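Local coordinates for glycosyl transferase family 8 (Streptococcus pneumoniae, PDB 5GVV), which transfers galactose from UDP-galactose to the terminal glucose of the already glycosylated serine-rich repeat protein PsrP, the third step of its O-glycosylation, at residues 161-166 with 180-184. Numbering follows the deposited sequence.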
# COMPACT_ATOMS: atom_id res chain seq x y z
N LYS A 161 14.91 -30.33 -3.26
CA LYS A 161 16.31 -30.21 -3.65
C LYS A 161 16.85 -28.80 -3.43
O LYS A 161 18.00 -28.63 -3.01
CB LYS A 161 16.47 -30.63 -5.11
CG LYS A 161 16.31 -32.13 -5.30
CD LYS A 161 16.16 -32.49 -6.75
CE LYS A 161 16.41 -33.98 -6.96
NZ LYS A 161 17.32 -34.20 -8.12
N LEU A 162 16.02 -27.79 -3.70
CA LEU A 162 16.40 -26.40 -3.48
C LEU A 162 16.54 -26.10 -1.99
O LEU A 162 17.51 -25.47 -1.56
CB LEU A 162 15.38 -25.46 -4.12
CG LEU A 162 15.40 -25.34 -5.65
CD1 LEU A 162 14.09 -24.76 -6.19
CD2 LEU A 162 16.57 -24.49 -6.10
N ILE A 163 15.56 -26.56 -1.21
CA ILE A 163 15.56 -26.38 0.24
C ILE A 163 16.80 -27.01 0.87
O ILE A 163 17.54 -26.35 1.60
CB ILE A 163 14.30 -26.99 0.90
CG1 ILE A 163 13.06 -26.18 0.54
CG2 ILE A 163 14.46 -27.04 2.42
CD1 ILE A 163 11.75 -26.81 1.00
N ASP A 164 17.00 -28.30 0.58
CA ASP A 164 18.16 -29.03 1.06
C ASP A 164 19.48 -28.35 0.67
O ASP A 164 20.38 -28.21 1.50
CB ASP A 164 18.14 -30.47 0.55
CG ASP A 164 16.99 -31.28 1.13
OD1 ASP A 164 16.44 -30.87 2.18
OD2 ASP A 164 16.64 -32.34 0.55
N LEU A 165 19.59 -27.93 -0.59
CA LEU A 165 20.80 -27.26 -1.03
C LEU A 165 20.94 -25.87 -0.42
O LEU A 165 22.04 -25.44 -0.12
CB LEU A 165 20.90 -27.19 -2.56
CG LEU A 165 22.15 -26.44 -3.07
CD1 LEU A 165 23.43 -27.07 -2.52
CD2 LEU A 165 22.20 -26.36 -4.59
N THR A 166 19.82 -25.17 -0.23
CA THR A 166 19.87 -23.86 0.41
C THR A 166 20.21 -24.01 1.89
O THR A 166 20.73 -23.10 2.52
CB THR A 166 18.54 -23.08 0.26
OG1 THR A 166 18.06 -23.19 -1.09
CG2 THR A 166 18.73 -21.61 0.61
N ILE A 180 21.35 -20.31 -5.48
CA ILE A 180 20.93 -21.70 -5.31
C ILE A 180 20.35 -22.27 -6.60
O ILE A 180 20.66 -23.39 -7.00
CB ILE A 180 19.87 -21.83 -4.19
CG1 ILE A 180 20.41 -21.29 -2.86
CG2 ILE A 180 19.42 -23.27 -4.05
CD1 ILE A 180 21.73 -21.90 -2.43
N LEU A 181 19.50 -21.48 -7.26
CA LEU A 181 18.86 -21.89 -8.51
C LEU A 181 19.88 -22.15 -9.62
O LEU A 181 19.75 -23.11 -10.39
CB LEU A 181 17.84 -20.84 -8.95
CG LEU A 181 16.51 -20.82 -8.20
CD1 LEU A 181 15.84 -19.47 -8.32
CD2 LEU A 181 15.60 -21.91 -8.72
N ASN A 182 20.89 -21.29 -9.72
CA ASN A 182 21.94 -21.47 -10.71
C ASN A 182 22.83 -22.67 -10.39
O ASN A 182 23.27 -23.40 -11.28
CB ASN A 182 22.78 -20.20 -10.83
CG ASN A 182 22.13 -19.17 -11.73
OD1 ASN A 182 22.38 -19.15 -12.93
ND2 ASN A 182 21.29 -18.33 -11.15
N MSE A 183 23.11 -22.86 -9.12
CA MSE A 183 23.95 -23.98 -8.72
C MSE A 183 23.25 -25.29 -8.92
O MSE A 183 23.94 -26.28 -8.99
CB MSE A 183 24.43 -23.76 -7.31
CG MSE A 183 24.64 -25.01 -6.47
SE MSE A 183 25.55 -24.56 -4.85
CE MSE A 183 25.47 -22.61 -4.91
N LEU A 184 21.93 -25.34 -8.95
CA LEU A 184 21.18 -26.58 -9.14
C LEU A 184 20.91 -26.90 -10.60
O LEU A 184 20.86 -28.07 -10.99
CB LEU A 184 19.86 -26.53 -8.37
CG LEU A 184 19.01 -27.81 -8.37
CD1 LEU A 184 19.67 -28.91 -7.55
CD2 LEU A 184 17.60 -27.54 -7.88
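Start at Leu-162: its CD2 drops into a hollow lined by Ile-180, Leu-181 and Leu-184, lying 3.7 Å from Ile-180 CG2, 3.8 Å from Leu-181 CD2 and 3.7 Å from Leu-184 CD2. One turn on, Leu-165 makes the second bump. Its CD2 sits in the hollow between Ile-180, the selenomethionine Met-183 and Leu-184, 3.4 Å from Met-183 CG, 4.2 Å from Ile-180 CG2 and 4.4 Å from Leu-184 CB. Coming the other way, Ile-180 CG2 fills the gap bordered by Leu-162, Leu-165 and Thr-166. Segments 161-166 and 180-184, on helices 158-167 and 176-185 of the GT-A-type glycosyltransferase domain, cross steeply, the segment axes approaching to 10.1 Å with 110° between their N-to-C directions. The join is mainly apolar, without hydrogen bonds between the segments. Thr-166 turns its OG1 back onto its own helix, a very short 2.4 Å from Leu-162 O, and also hydrogen-bonds Tyr-91 OH; the side chains of Leu-162 and Ile-180 touch the same tyrosine. The Leu-181 side chain lies about 10 Å from the bound UDP.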